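Local coordinates for HMG-CoA Lyase (Bacillus subtilis subsp. subtilis, PDB 1YDO), which belongs to the HMGL-like family of TIM-barrel proteins and is probably an enzyme, at residues A[102-107]-A[142-147]; A[173-178]-A[203-208]; A[98-103]-A[122-127]. All blocks are in the same frame, centred on the assembly; numbering follows the deposited sequence.

Contact 1 (A[102-107]-A[142-147]); sequences MSASET and LSTVFG
Ser103 and Ser143 sit opposite each other at the C-terminal ends of two neighbouring parallel strands of the TIM barrel, with Met102 (a selenomethionine) paired to Leu142 one step earlier. The two serines rise from one face of the sheet, while Met102 and Leu142 point to the other, where helices 117-133 and 156-169 pack. The backbones hold the register: Ser143 N donates to Met102 O (3.0 Å, 165° at the hydrogen), and Ala104 N donates to Ser143 O. Ser143 OG lies between its own backbone N and carbonyl carbon (chi1 62°), and this brings the hydroxyl alongside the neighbouring strand, 3.5 Å from Ser103 CA. A small polar side chain suits this place because it can lie flat against the next backbone; its hydroxyl also has Met102 O within weak bonding range.

Beyond the strands the chains part into loops, and Ala104 turns its methyl toward the other segment. There CB meets the CD2 branch of Leu142 at 3.4 Å, and Leu162 of helix 156-169 also touches both Met102 and Ala104. A methyl is all that Ala104 needs to meet the Leu142 branch, and the pair is apolar. Ser105 is the N-cap of helix 106-110, its OG accepting from His108 N, and its CB lies near the Thr144 side chain, whose CG2 is less surely placed. Thr144, in the left-handed helical region (phi 54°), uses its other branch within its own loop: OG1 donates to Gly147 O at 2.8 Å, approaching from above the carbonyl plane.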
loop_
_atom_site.group_PDB
_atom_site.type_symbol
_atom_site.label_atom_id
_atom_site.label_comp_id
_atom_site.label_asym_id
_atom_site.label_seq_id
_atom_site.Cartn_x
_atom_site.Cartn_y
_atom_site.Cartn_z
HETATM N N MSE A 102 -9.915 15.524 -19.127
HETATM C CA MSE A 102 -10.961 16.381 -18.593
HETATM C C MSE A 102 -11.407 15.808 -17.267
HETATM O O MSE A 102 -11.054 14.689 -16.914
HETATM C CB MSE A 102 -12.147 16.452 -19.553
HETATM C CG MSE A 102 -12.959 15.183 -19.635
HETATM SE SE MSE A 102 -14.540 15.433 -20.719
HETATM C CE MSE A 102 -15.639 16.380 -19.414
ATOM N N SER A 103 -12.189 16.581 -16.530
ATOM C CA SER A 103 -12.669 16.120 -15.245
ATOM C C SER A 103 -14.145 15.732 -15.280
ATOM O O SER A 103 -14.941 16.311 -16.027
ATOM C CB SER A 103 -12.437 17.204 -14.194
ATOM O OG SER A 103 -12.930 16.798 -12.924
ATOM N N ALA A 104 -14.496 14.732 -14.478
ATOM C CA ALA A 104 -15.875 14.268 -14.380
ATOM C C ALA A 104 -16.657 15.314 -13.587
ATOM O O ALA A 104 -17.824 15.589 -13.870
ATOM C CB ALA A 104 -15.918 12.926 -13.667
ATOM N N SER A 105 -15.989 15.882 -12.584
ATOM C CA SER A 105 -16.564 16.917 -11.731
ATOM C C SER A 105 -16.545 18.254 -12.463
ATOM O O SER A 105 -15.516 18.659 -13.023
ATOM C CB SER A 105 -15.766 17.039 -10.432
ATOM O OG SER A 105 -15.721 18.380 -9.993
ATOM N N GLU A 106 -17.680 18.946 -12.463
ATOM C CA GLU A 106 -17.772 20.240 -13.134
ATOM C C GLU A 106 -16.825 21.234 -12.465
ATOM O O GLU A 106 -16.025 21.889 -13.129
ATOM C CB GLU A 106 -19.208 20.772 -13.055
ATOM C CG GLU A 106 -19.509 21.906 -14.035
ATOM C CD GLU A 106 -19.848 21.404 -15.421
ATOM O OE1 GLU A 106 -19.704 22.191 -16.392
ATOM O OE2 GLU A 106 -20.272 20.229 -15.543
ATOM N N THR A 107 -16.922 21.326 -11.139
ATOM C CA THR A 107 -16.096 22.250 -10.366
ATOM C C THR A 107 -14.607 22.032 -10.603
ATOM O O THR A 107 -13.865 22.984 -10.832
ATOM C CB THR A 107 -16.386 22.118 -8.863
ATOM O OG1 THR A 107 -17.801 22.187 -8.651
ATOM C CG2 THR A 107 -15.710 23.244 -8.086
ATOM N N LEU A 142 -10.023 10.552 -17.860
ATOM C CA LEU A 142 -11.133 11.124 -17.110
ATOM C C LEU A 142 -10.704 11.189 -15.641
ATOM O O LEU A 142 -10.417 10.166 -15.028
ATOM C CB LEU A 142 -12.358 10.234 -17.269
ATOM C CG LEU A 142 -13.703 10.948 -17.273
ATOM C CD1 LEU A 142 -14.809 9.908 -17.269
ATOM C CD2 LEU A 142 -13.826 11.855 -16.069
ATOM N N SER A 143 -10.655 12.381 -15.068
ATOM C CA SER A 143 -10.224 12.481 -13.691
ATOM C C SER A 143 -11.373 12.713 -12.740
ATOM O O SER A 143 -12.510 12.920 -13.160
ATOM C CB SER A 143 -9.195 13.591 -13.520
ATOM O OG SER A 143 -9.747 14.841 -13.850
ATOM N N THR A 144 -11.049 12.656 -11.450
ATOM C CA THR A 144 -11.988 12.846 -10.355
ATOM C C THR A 144 -13.211 11.924 -10.453
ATOM O O THR A 144 -14.321 12.315 -10.095
ATOM C CB THR A 144 -12.408 14.340 -10.268
ATOM O OG1 THR A 144 -13.052 14.585 -9.016
ATOM C CG2 THR A 144 -13.347 14.707 -11.383
ATOM N N VAL A 145 -12.998 10.687 -10.909
ATOM C CA VAL A 145 -14.095 9.737 -11.044
ATOM C C VAL A 145 -14.449 9.063 -9.723
ATOM O O VAL A 145 -15.546 8.533 -9.570
ATOM C CB VAL A 145 -13.778 8.643 -12.092
ATOM C CG1 VAL A 145 -13.430 9.279 -13.412
ATOM C CG2 VAL A 145 -12.650 7.775 -11.623
ATOM N N PHE A 146 -13.526 9.092 -8.767
ATOM C CA PHE A 146 -13.765 8.481 -7.457
ATOM C C PHE A 146 -13.890 9.532 -6.365
ATOM O O PHE A 146 -13.525 9.283 -5.216
ATOM C CB PHE A 146 -12.626 7.531 -7.095
ATOM C CG PHE A 146 -12.599 6.284 -7.914
ATOM C CD1 PHE A 146 -13.565 5.311 -7.736
ATOM C CD2 PHE A 146 -11.611 6.087 -8.879
ATOM C CE1 PHE A 146 -13.551 4.155 -8.511
ATOM C CE2 PHE A 146 -11.588 4.928 -9.664
ATOM C CZ PHE A 146 -12.560 3.964 -9.478
ATOM N N GLY A 147 -14.401 10.705 -6.722
ATOM C CA GLY A 147 -14.553 11.750 -5.735
ATOM C C GLY A 147 -13.806 12.990 -6.157
ATOM O O GLY A 147 -12.760 12.902 -6.800
#

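Contact 2 (A[173-178]-A[203-208]); sequences ELSLGD and QIALHF
Leu174 O accepts Ala205 N (3.1 Å), one of five backbone bonds that alternate in direction between two parallel strands. Leu174 N donates to Gln203 O (2.9 Å, 170° at the hydrogen). Leu176 repeats the pattern, its N giving to Ala205 O and its O receiving His207 N. Asp178 N closes the ladder on His207 O at 2.9 Å.

Polar side chains find their partners elsewhere: Glu173 OE1 forms a salt bridge with Lys10, Ser175 OG bonds to Asp231 OD1, and His207 NE2 to Asn249 ND2, while Asp178 OD2 has weak bonds from Gly181 N and Ala182 N. Ala205 takes little space: its CB lies 4.0 Å from Ser175 CB, and Glu173 OE1 comes near the same methyl. On the face of Leu174, Leu176, Ile204 and Leu206, apolar side chains meet, and Leu206 reaches Ala222 of helix 215-225. Leu176 CB touches Leu206 CD2 at 3.8 Å, while Leu176 CD1 reaches Ile204 CG2 at 3.9 Å. Beyond the strands, Asp178 CB comes to the edge of the Phe208 ring. Strand 174-177, helix 185-196 and strand 204-207 make a beta-alpha-beta unit, the crossover from which the (beta-alpha)8 TIM barrel is built.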
loop_
_atom_site.group_PDB
_atom_site.type_symbol
_atom_site.label_atom_id
_atom_site.label_comp_id
_atom_site.label_asym_id
_atom_site.label_seq_id
_atom_site.Cartn_x
_atom_site.Cartn_y
_atom_site.Cartn_z
ATOM N N GLU A 173 -9.009 4.070 -25.369
ATOM C CA GLU A 173 -8.931 3.680 -23.969
ATOM C C GLU A 173 -9.332 4.824 -23.048
ATOM O O GLU A 173 -8.880 5.946 -23.209
ATOM C CB GLU A 173 -7.509 3.262 -23.650
ATOM C CG GLU A 173 -7.373 2.496 -22.377
ATOM C CD GLU A 173 -6.047 1.773 -22.307
ATOM O OE1 GLU A 173 -5.051 2.403 -21.910
ATOM O OE2 GLU A 173 -5.998 0.578 -22.675
ATOM N N LEU A 174 -10.179 4.532 -22.075
ATOM C CA LEU A 174 -10.606 5.557 -21.155
ATOM C C LEU A 174 -9.953 5.283 -19.801
ATOM O O LEU A 174 -10.305 4.332 -19.109
ATOM C CB LEU A 174 -12.118 5.533 -21.033
ATOM C CG LEU A 174 -12.825 6.816 -20.637
ATOM C CD1 LEU A 174 -14.286 6.498 -20.382
ATOM C CD2 LEU A 174 -12.207 7.410 -19.387
ATOM N N SER A 175 -9.000 6.122 -19.413
ATOM C CA SER A 175 -8.305 5.914 -18.151
ATOM C C SER A 175 -8.978 6.674 -17.034
ATOM O O SER A 175 -8.931 7.899 -16.994
ATOM C CB SER A 175 -6.839 6.337 -18.288
ATOM O OG SER A 175 -6.141 6.191 -17.079
ATOM N N LEU A 176 -9.607 5.930 -16.128
ATOM C CA LEU A 176 -10.308 6.508 -14.970
ATOM C C LEU A 176 -9.321 6.738 -13.842
ATOM O O LEU A 176 -8.557 5.849 -13.505
ATOM C CB LEU A 176 -11.389 5.545 -14.482
ATOM C CG LEU A 176 -12.247 4.957 -15.597
ATOM C CD1 LEU A 176 -13.139 3.895 -15.014
ATOM C CD2 LEU A 176 -13.049 6.053 -16.264
ATOM N N GLY A 177 -9.353 7.915 -13.239
ATOM C CA GLY A 177 -8.411 8.166 -12.179
ATOM C C GLY A 177 -8.953 8.597 -10.833
ATOM O O GLY A 177 -10.050 9.144 -10.709
ATOM N N ASP A 178 -8.143 8.337 -9.810
ATOM C CA ASP A 178 -8.454 8.691 -8.435
ATOM C C ASP A 178 -7.598 9.899 -8.100
ATOM O O ASP A 178 -6.530 9.776 -7.514
ATOM C CB ASP A 178 -8.093 7.539 -7.499
ATOM C CG ASP A 178 -8.492 7.817 -6.057
ATOM O OD1 ASP A 178 -8.087 7.041 -5.165
ATOM O OD2 ASP A 178 -9.218 8.810 -5.821
ATOM N N GLN A 203 -10.917 -1.808 -22.825
ATOM C CA GLN A 203 -10.705 -0.412 -23.149
ATOM C C GLN A 203 -10.797 0.514 -21.937
ATOM O O GLN A 203 -11.044 1.712 -22.072
ATOM C CB GLN A 203 -11.691 0.021 -24.237
ATOM C CG GLN A 203 -11.401 -0.594 -25.586
ATOM C CD GLN A 203 -12.478 -0.301 -26.608
ATOM O OE1 GLN A 203 -12.818 0.859 -26.867
ATOM N NE2 GLN A 203 -13.028 -1.358 -27.196
ATOM N N ILE A 204 -10.582 -0.038 -20.752
ATOM C CA ILE A 204 -10.631 0.764 -19.545
ATOM C C ILE A 204 -9.378 0.594 -18.693
ATOM O O ILE A 204 -9.006 -0.521 -18.329
ATOM C CB ILE A 204 -11.872 0.419 -18.712
ATOM C CG1 ILE A 204 -13.115 0.939 -19.419
ATOM C CG2 ILE A 204 -11.761 1.028 -17.338
ATOM C CD1 ILE A 204 -14.414 0.476 -18.795
ATOM N N ALA A 205 -8.724 1.712 -18.387
ATOM C CA ALA A 205 -7.516 1.697 -17.579
ATOM C C ALA A 205 -7.763 2.406 -16.255
ATOM O O ALA A 205 -8.707 3.189 -16.123
ATOM C CB ALA A 205 -6.399 2.367 -18.320
ATOM N N LEU A 206 -6.901 2.127 -15.283
ATOM C CA LEU A 206 -7.029 2.742 -13.984
ATOM C C LEU A 206 -5.778 3.484 -13.534
ATOM O O LEU A 206 -4.669 2.972 -13.625
ATOM C CB LEU A 206 -7.423 1.700 -12.944
ATOM C CG LEU A 206 -8.873 1.267 -13.037
ATOM C CD1 LEU A 206 -9.138 0.227 -11.967
ATOM C CD2 LEU A 206 -9.805 2.451 -12.864
ATOM N N HIS A 207 -5.976 4.708 -13.058
ATOM C CA HIS A 207 -4.891 5.527 -12.580
ATOM C C HIS A 207 -5.169 5.817 -11.105
ATOM O O HIS A 207 -5.905 6.742 -10.789
ATOM C CB HIS A 207 -4.844 6.829 -13.373
ATOM C CG HIS A 207 -3.578 7.622 -13.166
ATOM N ND1 HIS A 207 -3.334 8.813 -13.811
ATOM C CD2 HIS A 207 -2.488 7.382 -12.394
ATOM C CE1 HIS A 207 -2.144 9.278 -13.449
ATOM N NE2 HIS A 207 -1.611 8.432 -12.592
ATOM N N PHE A 208 -4.607 5.012 -10.209
ATOM C CA PHE A 208 -4.809 5.220 -8.786
ATOM C C PHE A 208 -3.705 6.056 -8.134
ATOM O O PHE A 208 -2.537 6.010 -8.540
ATOM C CB PHE A 208 -4.892 3.879 -8.066
ATOM C CG PHE A 208 -6.144 3.118 -8.355
ATOM C CD1 PHE A 208 -7.393 3.659 -8.051
ATOM C CD2 PHE A 208 -6.079 1.860 -8.946
ATOM C CE1 PHE A 208 -8.563 2.960 -8.335
ATOM C CE2 PHE A 208 -7.235 1.149 -9.236
ATOM C CZ PHE A 208 -8.485 1.701 -8.930
#

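Contact 3 (A[98-103]-A[122-127]); sequences ACVFMS and HILKQV
Phe101 meets helix 117-133 through its backbone, the carbonyl O lying 3.5 Å from Leu124 CD2, while its ring leaves from the other face of the strand. At the edge of that ring, in its plane, stands Cys99 O, and the ring also touches Tyr141 and Leu80 on the two flanking strands. This is the strand-helix half of a beta-alpha-beta crossover in the TIM barrel: strand 97-103 runs nearly antiparallel to the helix (169° between the short axes, 8.9 Å apart), and the chain then returns as strand 137-143. Alternation along the strand decides the roles, since Val100 and Met102 both point at the helix and Phe101 between them points away.

Leu124 is the side chain at the centre of the helix side. Its CG stands anti to the carbonyl carbon (chi1 -53°), and of the two methyls beyond it CD2 lies mainly on Val100 and CD1 mainly on Met102, both close to Phe101 O. CD2 is 3.4 Å from Val100 CB, whereas CD1 is 3.8 Å from Met102 CG and 3.7 Å from Met102 SE. Both pairs of side chains meet at a slant. A leucine suits this place because its fork can serve two strand residues at once and still fit over the peptide between them. For Met102, CG lies between the backbone N and the carbonyl carbon (chi1 71°), and a long unbranched chain can lie against the leucine methyl over several atoms. Beta-branched Val100, a residue well suited to strands, keeps its methyls close to the backbone.

One turn further along the helix Val127 adds a second apolar contact with the same strand residue. It slides past Val100 in the opposite direction, and the two CG1 methyls come within 3.7 Å of each other.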
loop_
_atom_site.group_PDB
_atom_site.type_symbol
_atom_site.label_atom_id
_atom_site.label_comp_id
_atom_site.label_asym_id
_atom_site.label_seq_id
_atom_site.Cartn_x
_atom_site.Cartn_y
_atom_site.Cartn_z
ATOM N N ALA A 98 -1.757 10.295 -28.383
ATOM C CA ALA A 98 -2.126 11.525 -27.727
ATOM C C ALA A 98 -3.144 11.218 -26.651
ATOM O O ALA A 98 -4.063 10.442 -26.874
ATOM C CB ALA A 98 -2.711 12.484 -28.740
ATOM N N CYS A 99 -2.997 11.820 -25.482
ATOM C CA CYS A 99 -3.949 11.561 -24.411
ATOM C C CYS A 99 -4.717 12.807 -24.052
ATOM O O CYS A 99 -4.160 13.725 -23.458
ATOM C CB CYS A 99 -3.218 11.082 -23.162
ATOM S SG CYS A 99 -1.936 9.842 -23.438
ATOM N N VAL A 100 -5.986 12.861 -24.404
ATOM C CA VAL A 100 -6.752 14.029 -24.027
ATOM C C VAL A 100 -7.159 13.875 -22.561
ATOM O O VAL A 100 -6.935 12.821 -21.961
ATOM C CB VAL A 100 -8.001 14.170 -24.880
ATOM C CG1 VAL A 100 -7.597 14.511 -26.303
ATOM C CG2 VAL A 100 -8.815 12.880 -24.827
ATOM N N PHE A 101 -7.753 14.912 -21.980
ATOM C CA PHE A 101 -8.154 14.833 -20.589
ATOM C C PHE A 101 -9.221 15.830 -20.217
ATOM O O PHE A 101 -9.416 16.844 -20.888
ATOM C CB PHE A 101 -6.962 15.061 -19.663
ATOM C CG PHE A 101 -6.249 16.354 -19.901
ATOM C CD1 PHE A 101 -5.333 16.470 -20.943
ATOM C CD2 PHE A 101 -6.515 17.471 -19.117
ATOM C CE1 PHE A 101 -4.691 17.685 -21.207
ATOM C CE2 PHE A 101 -5.880 18.695 -19.371
ATOM C CZ PHE A 101 -4.970 18.800 -20.417
HETATM N N MSE A 102 -9.915 15.524 -19.127
HETATM C CA MSE A 102 -10.961 16.381 -18.593
HETATM C C MSE A 102 -11.407 15.808 -17.267
HETATM O O MSE A 102 -11.054 14.689 -16.914
HETATM C CB MSE A 102 -12.147 16.452 -19.553
HETATM C CG MSE A 102 -12.959 15.183 -19.635
HETATM SE SE MSE A 102 -14.540 15.433 -20.719
HETATM C CE MSE A 102 -15.639 16.380 -19.414
ATOM N N SER A 103 -12.189 16.581 -16.530
ATOM C CA SER A 103 -12.669 16.120 -15.245
ATOM C C SER A 103 -14.145 15.732 -15.280
ATOM O O SER A 103 -14.941 16.311 -16.027
ATOM C CB SER A 103 -12.437 17.204 -14.194
ATOM O OG SER A 103 -12.930 16.798 -12.924
ATOM N N HIS A 122 -16.529 18.973 -25.984
ATOM C CA HIS A 122 -16.490 19.454 -27.353
ATOM C C HIS A 122 -15.052 19.565 -27.867
ATOM O O HIS A 122 -14.773 19.264 -29.029
ATOM C CB HIS A 122 -17.197 20.811 -27.435
ATOM C CG HIS A 122 -17.407 21.301 -28.836
ATOM N ND1 HIS A 122 -16.597 22.242 -29.421
ATOM C CD2 HIS A 122 -18.338 20.962 -29.764
ATOM C CE1 HIS A 122 -17.015 22.470 -30.661
ATOM N NE2 HIS A 122 -18.065 21.706 -30.888
ATOM N N ILE A 123 -14.144 19.998 -26.998
ATOM C CA ILE A 123 -12.748 20.145 -27.380
ATOM C C ILE A 123 -12.170 18.782 -27.733
ATOM O O ILE A 123 -11.720 18.552 -28.859
ATOM C CB ILE A 123 -11.898 20.742 -26.230
ATOM C CG1 ILE A 123 -12.579 21.979 -25.649
ATOM C CG2 ILE A 123 -10.509 21.097 -26.747
ATOM C CD1 ILE A 123 -12.799 23.109 -26.643
ATOM N N LEU A 124 -12.193 17.883 -26.754
ATOM C CA LEU A 124 -11.670 16.535 -26.922
ATOM C C LEU A 124 -12.255 15.891 -28.161
ATOM O O LEU A 124 -11.551 15.227 -28.920
ATOM C CB LEU A 124 -12.008 15.675 -25.702
ATOM C CG LEU A 124 -11.618 16.237 -24.331
ATOM C CD1 LEU A 124 -11.843 15.151 -23.291
ATOM C CD2 LEU A 124 -10.162 16.697 -24.329
ATOM N N LYS A 125 -13.554 16.090 -28.355
ATOM C CA LYS A 125 -14.249 15.541 -29.514
ATOM C C LYS A 125 -13.442 15.818 -30.776
ATOM O O LYS A 125 -13.017 14.897 -31.466
ATOM C CB LYS A 125 -15.634 16.189 -29.655
ATOM C CG LYS A 125 -16.448 15.741 -30.878
ATOM C CD LYS A 125 -17.801 16.466 -30.939
ATOM C CE LYS A 125 -18.686 15.906 -32.041
ATOM N NZ LYS A 125 -18.015 15.967 -33.372
ATOM N N GLN A 126 -13.229 17.095 -31.075
ATOM C CA GLN A 126 -12.498 17.425 -32.281
ATOM C C GLN A 126 -10.990 17.163 -32.107
ATOM O O GLN A 126 -10.307 16.749 -33.050
ATOM C CB GLN A 126 -12.804 18.875 -32.732
ATOM C CG GLN A 126 -14.310 19.134 -33.160
ATOM C CD GLN A 126 -14.885 18.095 -34.185
ATOM O OE1 GLN A 126 -14.259 17.784 -35.215
ATOM N NE2 GLN A 126 -16.087 17.596 -33.911
ATOM N N VAL A 127 -10.461 17.359 -30.904
ATOM C CA VAL A 127 -9.043 17.095 -30.687
ATOM C C VAL A 127 -8.724 15.630 -30.984
ATOM O O VAL A 127 -7.625 15.298 -31.432
ATOM C CB VAL A 127 -8.654 17.393 -29.253
ATOM C CG1 VAL A 127 -7.214 16.987 -29.027
ATOM C CG2 VAL A 127 -8.869 18.867 -28.968
#

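How the contacts relate
All three contacts belong to one barrel wall. Contacts 1 and 3 share Met102 and Ser103: the first joins strand 97-103 to its neighbour 137-143 within the sheet, the third joins it outward to helix 117-133, and their centres are 14 Å apart. Contact 1 runs on directly into contact 2, since strands 137-143 and 174-177 are neighbours: Leu142 N lies 3.0 Å from Ser175 O and Leu142 O 3.1 Å from Gly177 N, both probable hydrogen bonds. Contacts 2 and 3 do not touch, their nearest atoms being about 7 Å apart. Contact 1 and the Asp178 end of contact 2 lie at the C-terminal ends of the strands, where TIM-barrel enzymes generally carry their active sites.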